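Local coordinates for protein glycoside Hydrolase (Bacteroides plebeius, PDB 5T3B) that probably hydrolyses glycosidic bonds in polysaccharides as a family 50 glycoside hydrolase, a family best known for beta-agarases, in a human gut bacterium, at residues 373-377 with 425-431; 264-268 with 306-310; 397-403 with 442-448; 189-195 with 236-240; 416-420 with 464-469. All blocks are in the same frame, centred on the assembly; numbering follows the deposited sequence. Where two conformers were deposited one is given.

From the N terminus, contact 4 comes first, closing the loop between the end of strand 188-190 and the turn after helix 224-232. Contact 2 follows in series, setting the short helix 264-269 against helix 300-324. The other three interlock. Contact 1 opens on helix 370-379, contact 3 after strand 385-394 and contact 5 on helix 412-427; they close in the same order, at 425-431, 442-448 and 464-469, so each crosses the other two. Contacts 1 and 5 share helix 412-427, with nearest atoms about 4 Å apart. Contacts 2 and 5 are the farthest apart, about 39 Å between centres, on opposite sides of the chain's centre.

Contact 1: residues 373-377 with 425-431; sequences MDGWK and GLLEAKN
Met373 O is gripped by two donors, Asn431 ND2 from across the contact and Lys377 N from the next turn of its own helix. They reach the oxygen from opposite faces of the carbonyl plane. The Asn431 ND2 to Met373 O bond is 3.0 Å long with an N-H...O angle of 155°, and the oxygen lies 21° out of the amide plane. A first torsion that sets CG between the backbone N and the carbonyl carbon (chi1 56°) turns this amide to the helix. ND2 gives its other hydrogen to a water, 2.9 Å away, that bonds weakly to Trp376 O; a second water donates to both Asn431 OD1 and Asp374 OD1. Both ends of the buried amide are therefore satisfied. Asn431 leads straight into strand 432-437, which runs parallel to strand 385-394, so the contact ties helix 370-379 to the turn between helix 412-427 and the next strand, consistent with a (beta/alpha)8 barrel. The apolar half belongs to Met373, whose chain bends at its last torsion. Met373 SD lies 3.9 Å from Leu426 CD2 and equally far from Ala429 CB, while Met373 CE approaches Gly425 O at 3.7 Å. On the more open side, Lys377 runs obliquely past the Asn431 amide, with CB 3.5 Å from Asn431 ND2, and a water joins Lys377 NZ to Lys430 N at 2.8 and 2.9 Å.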
# COMPACT_ATOMS: atom_id res chain seq x y z
N MET A 373 -10.92 0.74 -10.14
CA MET A 373 -9.54 1.05 -10.46
C MET A 373 -9.45 1.90 -11.73
O MET A 373 -8.59 2.81 -11.83
CB MET A 373 -8.72 -0.23 -10.60
CG MET A 373 -8.60 -1.00 -9.31
SD MET A 373 -7.49 -2.41 -9.32
CE MET A 373 -8.24 -3.54 -10.48
N ASP A 374 -10.34 1.65 -12.69
CA ASP A 374 -10.43 2.54 -13.85
C ASP A 374 -10.90 3.94 -13.47
O ASP A 374 -10.41 4.94 -13.97
CB ASP A 374 -11.42 1.98 -14.86
CG ASP A 374 -10.93 0.73 -15.62
OD1 ASP A 374 -9.75 0.34 -15.47
OD2 ASP A 374 -11.75 0.13 -16.35
N GLY A 375 -11.85 4.03 -12.55
CA GLY A 375 -12.22 5.30 -12.00
C GLY A 375 -11.06 6.03 -11.37
O GLY A 375 -10.89 7.25 -11.57
N TRP A 376 -10.26 5.31 -10.59
CA TRP A 376 -9.09 5.92 -9.98
C TRP A 376 -8.15 6.52 -11.04
O TRP A 376 -7.52 7.54 -10.80
CB TRP A 376 -8.33 4.94 -9.07
CG TRP A 376 -9.10 4.53 -7.88
CD1 TRP A 376 -10.15 5.16 -7.32
CD2 TRP A 376 -8.92 3.32 -7.11
NE1 TRP A 376 -10.63 4.45 -6.23
CE2 TRP A 376 -9.87 3.33 -6.08
CE3 TRP A 376 -8.01 2.27 -7.16
CZ2 TRP A 376 -9.96 2.31 -5.16
CZ3 TRP A 376 -8.09 1.26 -6.24
CH2 TRP A 376 -9.09 1.26 -5.26
N LYS A 377 -7.99 5.81 -12.16
CA LYS A 377 -7.15 6.32 -13.20
C LYS A 377 -7.61 7.69 -13.68
O LYS A 377 -6.81 8.62 -13.84
CB LYS A 377 -7.09 5.34 -14.35
CG LYS A 377 -6.09 5.71 -15.42
CD LYS A 377 -6.26 4.87 -16.68
CE LYS A 377 -5.94 3.39 -16.44
NZ LYS A 377 -6.10 2.60 -17.71
N GLY A 425 -5.42 -9.57 -10.62
CA GLY A 425 -6.34 -8.49 -10.77
C GLY A 425 -5.69 -7.13 -10.82
O GLY A 425 -6.07 -6.26 -11.59
N LEU A 426 -4.68 -6.95 -9.95
CA LEU A 426 -3.91 -5.68 -9.90
C LEU A 426 -3.04 -5.53 -11.15
O LEU A 426 -2.87 -4.41 -11.63
CB LEU A 426 -3.08 -5.63 -8.67
CG LEU A 426 -3.77 -5.60 -7.35
CD1 LEU A 426 -2.83 -5.57 -6.18
CD2 LEU A 426 -4.80 -4.45 -7.28
N LEU A 427 -2.47 -6.62 -11.66
CA LEU A 427 -1.61 -6.55 -12.85
C LEU A 427 -2.36 -6.00 -14.03
O LEU A 427 -1.76 -5.43 -14.92
CB LEU A 427 -0.95 -7.89 -13.13
CG LEU A 427 0.15 -8.29 -12.18
CD1 LEU A 427 0.47 -9.79 -12.31
CD2 LEU A 427 1.38 -7.45 -12.32
N GLU A 428 -3.67 -6.26 -14.10
CA GLU A 428 -4.45 -5.73 -15.20
C GLU A 428 -4.69 -4.23 -15.14
O GLU A 428 -5.08 -3.62 -16.15
CB GLU A 428 -5.79 -6.45 -15.31
CG GLU A 428 -5.68 -7.91 -15.62
CD GLU A 428 -6.95 -8.49 -16.20
OE1 GLU A 428 -7.28 -8.19 -17.38
OE2 GLU A 428 -7.58 -9.23 -15.47
N ALA A 429 -4.51 -3.64 -13.99
CA ALA A 429 -4.70 -2.21 -13.82
C ALA A 429 -3.43 -1.48 -14.25
O ALA A 429 -2.41 -1.50 -13.53
CB ALA A 429 -5.06 -1.85 -12.38
N LYS A 430 -3.48 -0.78 -15.37
CA LYS A 430 -2.32 -0.09 -15.91
C LYS A 430 -1.87 1.08 -15.06
O LYS A 430 -0.73 1.55 -15.19
CB LYS A 430 -2.61 0.38 -17.31
CG LYS A 430 -2.80 -0.71 -18.33
CD LYS A 430 -2.81 -0.16 -19.76
CE LYS A 430 -3.65 -0.96 -20.72
NZ LYS A 430 -3.61 -0.20 -21.98
N ASN A 431 -2.77 1.54 -14.18
CA ASN A 431 -2.46 2.57 -13.23
C ASN A 431 -1.99 2.07 -11.87
O ASN A 431 -1.75 2.90 -10.98
CB ASN A 431 -3.66 3.54 -13.01
CG ASN A 431 -4.92 2.84 -12.60
OD1 ASN A 431 -5.27 1.77 -13.11
ND2 ASN A 431 -5.68 3.52 -11.76
O HOH W 1 -7.29 0.20 -14.32
O HOH W 2 -4.90 6.01 -10.45
O HOH W 3 -5.97 -0.05 -16.74

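Contact 2: residues 264-268 with 306-310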
# COMPACT_ATOMS: atom_id res chain seq x y z
N LEU A 264 -17.81 12.56 7.86
CA LEU A 264 -16.86 13.54 8.34
C LEU A 264 -17.49 14.89 8.57
O LEU A 264 -17.31 15.51 9.63
CB LEU A 264 -15.66 13.66 7.38
CG LEU A 264 -14.50 14.47 7.91
CD1 LEU A 264 -13.75 13.79 9.03
CD2 LEU A 264 -13.54 14.78 6.79
N LEU A 265 -18.21 15.35 7.58
CA LEU A 265 -18.78 16.71 7.63
C LEU A 265 -19.79 16.81 8.77
O LEU A 265 -19.74 17.77 9.57
CB LEU A 265 -19.39 17.11 6.29
CG LEU A 265 -20.06 18.46 6.16
CD1 LEU A 265 -19.13 19.55 6.65
CD2 LEU A 265 -20.48 18.66 4.71
N ASP A 266 -20.62 15.80 8.96
CA ASP A 266 -21.56 15.78 10.10
C ASP A 266 -20.85 15.89 11.44
O ASP A 266 -21.21 16.71 12.31
CB ASP A 266 -22.35 14.48 10.15
CG ASP A 266 -23.35 14.34 9.03
OD1 ASP A 266 -23.49 15.22 8.18
OD2 ASP A 266 -24.03 13.29 9.04
N ARG A 267 -19.78 15.11 11.60
CA ARG A 267 -19.03 15.12 12.85
C ARG A 267 -18.34 16.49 13.09
O ARG A 267 -18.33 16.97 14.22
CB ARG A 267 -18.00 13.96 12.97
CG ARG A 267 -18.60 12.62 13.44
CD ARG A 267 -17.62 11.43 13.32
NE ARG A 267 -17.14 11.22 11.91
CZ ARG A 267 -16.00 10.63 11.57
NH1 ARG A 267 -15.17 10.18 12.44
NH2 ARG A 267 -15.75 10.46 10.31
N PHE A 268 -17.81 17.14 12.04
CA PHE A 268 -17.18 18.42 12.24
C PHE A 268 -18.23 19.44 12.69
O PHE A 268 -17.96 20.24 13.56
CB PHE A 268 -16.49 18.93 10.99
CG PHE A 268 -15.12 18.36 10.73
CD1 PHE A 268 -14.68 17.15 11.22
CD2 PHE A 268 -14.23 19.08 9.99
CE1 PHE A 268 -13.42 16.68 10.99
CE2 PHE A 268 -13.00 18.56 9.68
CZ PHE A 268 -12.59 17.34 10.16
N PHE A 306 -16.49 17.80 0.87
CA PHE A 306 -15.77 18.37 2.00
C PHE A 306 -14.56 17.52 2.38
O PHE A 306 -13.49 18.06 2.66
CB PHE A 306 -16.70 18.58 3.22
CG PHE A 306 -16.01 19.15 4.39
CD1 PHE A 306 -15.63 20.46 4.41
CD2 PHE A 306 -15.68 18.35 5.45
CE1 PHE A 306 -14.91 20.97 5.50
CE2 PHE A 306 -14.94 18.81 6.51
CZ PHE A 306 -14.59 20.14 6.58
N ALA A 307 -14.75 16.19 2.42
CA ALA A 307 -13.63 15.31 2.67
C ALA A 307 -12.50 15.53 1.65
O ALA A 307 -11.32 15.46 1.97
CB ALA A 307 -14.12 13.86 2.71
N GLY A 308 -12.87 15.73 0.38
CA GLY A 308 -11.93 16.07 -0.66
C GLY A 308 -11.14 17.35 -0.40
O GLY A 308 -9.96 17.43 -0.70
N ILE A 309 -11.82 18.39 0.12
CA ILE A 309 -11.15 19.63 0.49
C ILE A 309 -10.14 19.38 1.60
O ILE A 309 -9.00 19.86 1.55
CB ILE A 309 -12.17 20.74 0.92
CG1 ILE A 309 -12.95 21.17 -0.33
CG2 ILE A 309 -11.47 21.86 1.63
CD1 ILE A 309 -14.16 21.95 0.01
N CYS A 310 -10.53 18.57 2.57
CA CYS A 310 -9.60 18.18 3.62
C CYS A 310 -8.37 17.48 3.05
O CYS A 310 -7.22 17.76 3.39
CB CYS A 310 -10.30 17.24 4.63
SG CYS A 310 -11.60 17.97 5.59
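Phe306 and Phe268 meet in the tightest part of this contact, with Phe306 CE2 3.6 Å from Phe268 CD2. Their planes are nearly perpendicular and their centroids 5.5 Å apart, and Phe268 CD2 lies at the edge of the Phe306 ring. Phe306 CG stands anti to the backbone nitrogen (chi1 180°), which carries the ring across to helix 264-269. There Leu265 CD1 covers one face of it, 4.0 Å from the ring centroid and 19° off the normal, a CH-pi contact displaced toward the rim. Packing is looser around Leu264. Its CD2 is 3.9 Å from Cys310 SG and 4.2 Å from Ala307 CB, and Cys310 SG sits obliquely to the Phe268 ring, 5.4 Å from its centroid. On the solvent side the partly exposed Asp266 takes no part and is salt-bridged to Arg263. The axes of these short segments pass 10.6 Å apart at 81°, and the Phe306 ring lies between them. Helix 277-288 completes the packing, since Phe285 touches both Phe306 and Leu265. All six touching residues are buried and their side chains meet through carbon and sulfur alone; between these two turns cohesion therefore probably comes mainly from dispersion and hydrophobic burial, with Leu265 N bonded to Asn303 OD1 of helix 300-324 beside them.

Contact 3: residues 397-403 with 442-448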
# COMPACT_ATOMS: atom_id res chain seq x y z
N THR A 397 -3.35 -22.86 10.50
CA THR A 397 -2.42 -22.47 11.55
C THR A 397 -2.99 -22.70 12.93
O THR A 397 -2.25 -22.69 13.92
CB THR A 397 -2.00 -21.00 11.38
OG1 THR A 397 -3.13 -20.14 11.63
CG2 THR A 397 -1.28 -20.74 10.10
N LYS A 398 -4.32 -22.73 13.01
CA LYS A 398 -5.06 -22.88 14.25
C LYS A 398 -4.95 -21.67 15.19
O LYS A 398 -5.39 -21.69 16.34
CB LYS A 398 -4.79 -24.20 14.98
CG LYS A 398 -5.07 -25.41 14.01
CD LYS A 398 -5.01 -26.77 14.67
CE LYS A 398 -5.03 -27.87 13.62
NZ LYS A 398 -6.43 -28.01 13.19
N LEU A 399 -4.41 -20.57 14.63
CA LEU A 399 -4.32 -19.35 15.38
C LEU A 399 -5.70 -18.70 15.58
O LEU A 399 -6.61 -18.90 14.77
CB LEU A 399 -3.36 -18.40 14.72
CG LEU A 399 -1.92 -18.87 14.62
CD1 LEU A 399 -1.05 -17.94 13.77
CD2 LEU A 399 -1.28 -19.07 15.97
N ASP A 400 -5.84 -17.87 16.59
CA ASP A 400 -7.06 -17.08 16.88
C ASP A 400 -7.62 -16.50 15.60
O ASP A 400 -8.75 -16.78 15.20
CB ASP A 400 -6.73 -16.05 17.97
CG ASP A 400 -7.70 -14.91 18.16
OD1 ASP A 400 -8.69 -14.76 17.38
OD2 ASP A 400 -7.47 -14.16 19.15
N ASN A 401 -6.78 -15.73 14.89
CA ASN A 401 -7.09 -15.26 13.55
C ASN A 401 -8.19 -14.21 13.53
O ASN A 401 -8.62 -13.83 12.44
CB ASN A 401 -7.41 -16.39 12.51
CG ASN A 401 -6.20 -17.06 11.90
OD1 ASN A 401 -6.33 -18.14 11.21
ND2 ASN A 401 -5.07 -16.51 12.06
N SER A 402 -8.62 -13.68 14.67
CA SER A 402 -9.70 -12.72 14.65
C SER A 402 -9.26 -11.30 14.28
O SER A 402 -10.02 -10.57 13.66
CB SER A 402 -10.51 -12.78 15.93
OG SER A 402 -9.76 -12.39 17.02
N SER A 403 -8.05 -10.90 14.64
CA SER A 403 -7.67 -9.53 14.40
C SER A 403 -7.37 -9.32 12.93
O SER A 403 -6.82 -10.18 12.26
CB SER A 403 -6.44 -9.17 15.21
OG SER A 403 -5.29 -9.85 14.73
N ASP A 442 3.74 -13.25 11.23
CA ASP A 442 2.52 -13.44 12.01
C ASP A 442 2.53 -12.60 13.27
O ASP A 442 3.59 -12.34 13.85
CB ASP A 442 2.38 -14.90 12.44
CG ASP A 442 1.91 -15.85 11.39
OD1 ASP A 442 1.45 -15.45 10.31
OD2 ASP A 442 1.99 -17.06 11.75
N ASP A 443 1.34 -12.19 13.72
CA ASP A 443 1.18 -11.91 15.13
C ASP A 443 1.25 -13.21 15.90
O ASP A 443 1.00 -14.26 15.35
CB ASP A 443 -0.14 -11.18 15.42
CG ASP A 443 -0.31 -9.83 14.80
OD1 ASP A 443 0.66 -9.20 14.42
OD2 ASP A 443 -1.54 -9.40 14.85
N GLU A 444 1.51 -13.17 17.21
CA GLU A 444 1.53 -14.41 17.97
C GLU A 444 0.22 -15.17 17.83
O GLU A 444 0.22 -16.41 17.83
CB GLU A 444 1.89 -14.16 19.43
CG GLU A 444 2.22 -15.45 20.19
CD GLU A 444 2.96 -15.20 21.50
OE1 GLU A 444 2.85 -14.04 21.97
OE2 GLU A 444 3.63 -16.14 22.08
N ASP A 445 -0.89 -14.46 17.63
CA ASP A 445 -2.20 -15.05 17.55
C ASP A 445 -2.96 -14.79 16.26
O ASP A 445 -4.20 -14.93 16.20
CB ASP A 445 -3.04 -14.61 18.72
CG ASP A 445 -3.25 -13.14 18.78
OD1 ASP A 445 -2.70 -12.37 17.89
OD2 ASP A 445 -3.90 -12.64 19.75
N CYS A 446 -2.24 -14.50 15.17
CA CYS A 446 -2.96 -14.27 13.90
C CYS A 446 -2.04 -14.52 12.71
O CYS A 446 -0.95 -13.93 12.68
CB CYS A 446 -3.59 -12.88 13.86
SG CYS A 446 -4.69 -12.69 12.44
N ASN A 447 -2.52 -15.23 11.73
CA ASN A 447 -1.77 -15.59 10.54
C ASN A 447 -1.78 -14.46 9.49
O ASN A 447 -2.35 -14.66 8.42
CB ASN A 447 -2.22 -16.92 9.99
CG ASN A 447 -1.37 -17.38 8.83
OD1 ASN A 447 -0.10 -17.14 8.77
ND2 ASN A 447 -1.97 -18.07 7.93
N LYS A 448 -1.12 -13.37 9.83
CA LYS A 448 -0.93 -12.25 8.90
C LYS A 448 0.37 -12.34 8.14
O LYS A 448 0.59 -11.59 7.22
CB LYS A 448 -0.98 -10.93 9.67
CG LYS A 448 -2.28 -10.61 10.37
CD LYS A 448 -2.19 -9.37 11.24
CE LYS A 448 -3.47 -9.10 11.95
NZ LYS A 448 -3.28 -8.11 13.10
O HOH W 4 -5.62 -14.47 21.02
O HOH W 5 -6.16 -12.49 16.43
O HOH W 6 -3.34 -10.18 16.66
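Ser403 and Lys448 are brought together by their torsions: in one of the two conformers of Ser403, OG lies between its backbone N and carbonyl carbon (chi1 69°), and the Lys448 chain runs extended beyond CG alongside it. Lys448 NZ donates to Ser403 OG of that conformer at 3.1 Å and also forms a salt bridge with Asp443 OD2 at 2.8 Å, on the syn side but out of the carboxylate plane. The same OG gives to a water that donates to Asp443 OD2 and Asp445 OD1. With an alanine in place of Lys448, Asp443 OD2 would probably lose its lysine partner, though OD1 keeps its salt bridge to Lys439, and Ser403 OG would lose one of its bonds. The backbones are joined by an almost straight bond, Asn401 N to Asp445 O, 3.0 Å long with an N-H...O angle of 178°; a water linking Ser403 N to Asp445 O reinforces it. Asp400 OD1 accepts from Ser402 N in an Asx turn, and from Ser402 OG as well. Leu399 CD1 lies 3.7 Å from Asn447 N. Both loops follow parallel neighbouring strands, 385-394 and 432-437, at the C-terminal end where (beta/alpha)8 glycosidases carry their active sites. At the outer edge Asp400 OD2 and Asp445 OD2 come within 3.9 Å, and one water donates to both, which probably offsets the repulsion between like charges.

Contact 4: residues 189-195 with 236-240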
# COMPACT_ATOMS: atom_id res chain seq x y z
N GLN A 189 13.48 0.74 0.85
CA GLN A 189 12.56 1.00 1.97
C GLN A 189 11.63 2.16 1.70
O GLN A 189 12.00 3.14 1.04
CB GLN A 189 13.28 1.12 3.30
CG GLN A 189 14.16 2.27 3.40
CD GLN A 189 14.95 2.43 4.75
OE1 GLN A 189 14.59 1.89 5.87
NE2 GLN A 189 15.94 3.16 4.67
N ALA A 190 10.45 2.05 2.27
CA ALA A 190 9.47 3.13 2.21
C ALA A 190 8.91 3.36 3.62
O ALA A 190 8.00 2.62 4.06
CB ALA A 190 8.34 2.82 1.27
N PRO A 191 9.52 4.26 4.40
CA PRO A 191 9.08 4.48 5.77
C PRO A 191 7.74 5.11 5.86
O PRO A 191 7.30 5.83 4.95
CB PRO A 191 10.13 5.41 6.37
CG PRO A 191 10.59 6.16 5.15
CD PRO A 191 10.65 5.13 4.05
N SER A 192 7.05 4.83 6.96
CA SER A 192 5.77 5.45 7.30
C SER A 192 5.93 6.41 8.45
O SER A 192 6.80 6.21 9.34
CB SER A 192 4.73 4.37 7.56
OG SER A 192 5.17 3.52 8.63
N PHE A 193 5.21 7.51 8.37
CA PHE A 193 5.17 8.59 9.35
C PHE A 193 3.72 8.78 9.80
O PHE A 193 2.78 8.19 9.30
CB PHE A 193 5.71 9.87 8.72
CG PHE A 193 7.18 9.80 8.38
CD1 PHE A 193 7.63 9.23 7.20
CD2 PHE A 193 8.13 10.29 9.23
CE1 PHE A 193 8.97 9.17 6.89
CE2 PHE A 193 9.45 10.26 8.91
CZ PHE A 193 9.88 9.66 7.77
N SER A 194 3.58 9.65 10.81
CA SER A 194 2.30 10.02 11.42
C SER A 194 2.20 11.56 11.47
O SER A 194 2.32 12.17 12.53
CB SER A 194 2.18 9.42 12.80
OG SER A 194 2.23 8.02 12.76
N PHE A 195 2.01 12.18 10.30
CA PHE A 195 2.13 13.64 10.23
C PHE A 195 1.08 14.35 11.12
O PHE A 195 1.41 15.33 11.80
CB PHE A 195 2.00 14.15 8.81
CG PHE A 195 3.27 14.17 8.01
CD1 PHE A 195 4.15 13.11 7.97
CD2 PHE A 195 3.60 15.28 7.23
CE1 PHE A 195 5.29 13.11 7.20
CE2 PHE A 195 4.74 15.31 6.50
CZ PHE A 195 5.57 14.21 6.41
N ALA A 236 13.72 13.93 11.41
CA ALA A 236 12.82 12.77 11.11
C ALA A 236 13.05 12.19 9.71
O ALA A 236 12.84 10.98 9.48
CB ALA A 236 11.40 13.23 11.26
N PHE A 237 13.52 13.04 8.80
CA PHE A 237 13.85 12.67 7.48
C PHE A 237 15.37 12.54 7.18
O PHE A 237 15.76 12.29 6.08
CB PHE A 237 13.18 13.55 6.42
CG PHE A 237 11.71 13.28 6.25
CD1 PHE A 237 11.29 12.47 5.23
CD2 PHE A 237 10.77 13.77 7.10
CE1 PHE A 237 9.97 12.14 5.07
CE2 PHE A 237 9.44 13.45 6.95
CZ PHE A 237 9.03 12.64 5.95
N GLY A 238 16.18 12.67 8.22
CA GLY A 238 17.62 12.73 8.04
C GLY A 238 18.23 11.54 7.35
O GLY A 238 19.04 11.70 6.46
N MET A 239 17.77 10.35 7.71
CA MET A 239 18.36 9.16 7.05
C MET A 239 17.75 8.82 5.69
O MET A 239 18.25 7.97 4.96
CB MET A 239 18.30 7.95 7.97
CG MET A 239 16.94 7.40 8.19
SD MET A 239 16.97 5.80 9.15
CE MET A 239 17.77 6.25 10.55
N PHE A 240 16.67 9.51 5.35
CA PHE A 240 15.92 9.20 4.15
C PHE A 240 16.18 10.16 3.00
O PHE A 240 16.12 9.77 1.82
CB PHE A 240 14.44 9.12 4.43
CG PHE A 240 14.08 8.15 5.51
CD1 PHE A 240 14.39 6.78 5.39
CD2 PHE A 240 13.51 8.54 6.70
CE1 PHE A 240 14.08 5.87 6.40
CE2 PHE A 240 13.17 7.62 7.69
CZ PHE A 240 13.47 6.29 7.53
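Phe193 and Phe237 lie almost flat on each other in an offset stack, their centroids 4.2 Å apart and their planes only 10° from parallel. The displacement brings Phe237 CZ over the rim of Phe193. Phe195 crosses Phe237 at about a right angle, and Phe237 CZ lies at the edge of the Phe195 ring, 3.8 Å from Phe195 CZ. Ala236 O also approaches the Phe193 ring at its edge, 3.5 Å from Phe193 CE2. Phe240 is sandwiched: Pro191 CG sits 3.6 Å from its centroid, 8° off the normal, in a CH-pi contact, and Met239 CG covers the opposite face. Phe193 CZ, 3.9 Å from Phe240 CE2, connects this sandwich to the stack. The segment leaving strand 188-190 is thus packed on the turn after helix 224-232, while Phe249 adds an edge-to-face partner for Phe237. Because faces, edges and CH groups do the joining, the fit probably rests on dispersion, burial and the matching shapes of the rings, with one ring edge also meeting Ala236 O.

Contact 5: residues 416-420 with 464-469; sequences GFAYQ and YMSDIN
Segments 416-420 and 464-469 run nearly parallel, their axes coming within 8.9 Å at an angle of 19°, and at the close end the Gly416 CA to Tyr464 CA distance is 4.9 Å. This is helix-helix packing between helices 412-427 and 459-469, beside strand 432-437 of what is probably a (beta/alpha)8 barrel. Gly416 sits where a side chain would collide with the Tyr464 ring; Tyr464 CB rests 3.6 Å from Gly416 CA instead. Phe417 turns its edge to the face of Tyr464, an edge-to-face pair. Tyr419 holds CG anti to the backbone N (chi1 -179°), which sends the ring across to Met465. Met465 CG lies over its centre, 3.6 Å from the centroid, with the sulfur farther above the same face. At the ring's edge Tyr419 OH donates to Asn469 OD1 at 2.6 Å, in the carbonyl plane and on a lone pair; Trp435 NE1 also bonds this hydroxyl. A phenylalanine at Tyr419 would probably keep the Met465 contact but leave Asn469 OD1 and Trp435 NE1 without their shared mate. Gln420 OE1 accepts from Leu63 N, while Gln420 NE2 donates to Tyr464 O at 3.1 Å in a nearly straight bond, 176° at the hydrogen. The same NE2 gives to a water 3.1 Å away, which donates in turn to Asp467 OD2 at 2.7 Å.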
# COMPACT_ATOMS: atom_id res chain seq x y z
N GLY A 416 -1.95 -18.85 -0.97
CA GLY A 416 -1.21 -18.68 -2.23
C GLY A 416 -2.14 -18.43 -3.40
O GLY A 416 -1.89 -17.55 -4.24
N PHE A 417 -3.22 -19.22 -3.49
CA PHE A 417 -4.22 -18.99 -4.52
C PHE A 417 -4.84 -17.60 -4.43
O PHE A 417 -5.02 -16.91 -5.46
CB PHE A 417 -5.32 -20.03 -4.49
CG PHE A 417 -4.91 -21.48 -4.75
CD1 PHE A 417 -3.76 -21.84 -5.42
CD2 PHE A 417 -5.74 -22.50 -4.33
CE1 PHE A 417 -3.43 -23.16 -5.69
CE2 PHE A 417 -5.45 -23.83 -4.60
CZ PHE A 417 -4.28 -24.16 -5.26
N ALA A 418 -5.15 -17.16 -3.21
CA ALA A 418 -5.71 -15.82 -3.02
C ALA A 418 -4.69 -14.75 -3.43
O ALA A 418 -5.08 -13.72 -3.97
CB ALA A 418 -6.12 -15.62 -1.60
N TYR A 419 -3.42 -14.95 -3.11
CA TYR A 419 -2.39 -14.00 -3.52
C TYR A 419 -2.37 -13.91 -5.04
O TYR A 419 -2.33 -12.80 -5.59
CB TYR A 419 -1.01 -14.43 -3.00
CG TYR A 419 0.10 -13.50 -3.34
CD1 TYR A 419 0.83 -13.65 -4.52
CD2 TYR A 419 0.50 -12.51 -2.49
CE1 TYR A 419 1.88 -12.84 -4.86
CE2 TYR A 419 1.55 -11.68 -2.82
CZ TYR A 419 2.27 -11.85 -3.99
OH TYR A 419 3.31 -10.98 -4.23
N GLN A 420 -2.36 -15.05 -5.73
CA GLN A 420 -2.37 -15.04 -7.19
C GLN A 420 -3.59 -14.34 -7.73
O GLN A 420 -3.48 -13.54 -8.68
CB GLN A 420 -2.21 -16.43 -7.80
CG GLN A 420 -0.94 -17.11 -7.38
CD GLN A 420 -0.58 -18.26 -8.29
OE1 GLN A 420 -1.45 -18.82 -8.96
NE2 GLN A 420 0.69 -18.60 -8.32
N TYR A 464 3.62 -19.94 -4.33
CA TYR A 464 2.66 -19.27 -5.22
C TYR A 464 2.99 -17.77 -5.40
O TYR A 464 2.74 -17.21 -6.49
CB TYR A 464 1.22 -19.45 -4.72
CG TYR A 464 0.79 -20.91 -4.84
CD1 TYR A 464 0.55 -21.49 -6.06
CD2 TYR A 464 0.76 -21.74 -3.75
CE1 TYR A 464 0.24 -22.80 -6.18
CE2 TYR A 464 0.51 -23.07 -3.85
CZ TYR A 464 0.22 -23.60 -5.08
OH TYR A 464 -0.11 -24.95 -5.19
N MET A 465 3.49 -17.14 -4.33
CA MET A 465 3.94 -15.75 -4.47
C MET A 465 5.04 -15.62 -5.50
O MET A 465 5.02 -14.71 -6.33
CB MET A 465 4.47 -15.19 -3.14
CG MET A 465 3.41 -15.04 -2.09
SD MET A 465 4.26 -14.59 -0.53
CE MET A 465 3.07 -13.55 0.27
N SER A 466 6.01 -16.55 -5.46
CA SER A 466 7.18 -16.52 -6.35
C SER A 466 6.70 -16.61 -7.79
O SER A 466 7.21 -15.91 -8.68
CB SER A 466 8.11 -17.71 -6.06
OG SER A 466 8.69 -17.64 -4.77
N ASP A 467 5.75 -17.53 -8.07
CA ASP A 467 5.33 -17.75 -9.43
C ASP A 467 4.76 -16.45 -10.06
O ASP A 467 5.02 -16.14 -11.22
CB ASP A 467 4.30 -18.88 -9.51
CG ASP A 467 4.92 -20.24 -9.23
OD1 ASP A 467 6.16 -20.44 -9.45
OD2 ASP A 467 4.10 -21.10 -8.83
N ILE A 468 4.01 -15.68 -9.26
CA ILE A 468 3.58 -14.35 -9.71
C ILE A 468 4.74 -13.36 -9.80
O ILE A 468 4.98 -12.71 -10.82
CB ILE A 468 2.46 -13.78 -8.82
CG1 ILE A 468 1.20 -14.62 -8.91
CG2 ILE A 468 2.24 -12.28 -9.06
CD1 ILE A 468 0.40 -14.34 -10.16
N ASN A 469 5.44 -13.23 -8.69
CA ASN A 469 6.39 -12.14 -8.53
C ASN A 469 7.51 -12.21 -9.53
O ASN A 469 7.99 -11.20 -10.04
CB ASN A 469 6.98 -12.13 -7.13
CG ASN A 469 5.98 -11.76 -6.09
OD1 ASN A 469 4.88 -11.31 -6.33
ND2 ASN A 469 6.43 -11.92 -4.83
O HOH W 7 1.57 -21.14 -9.77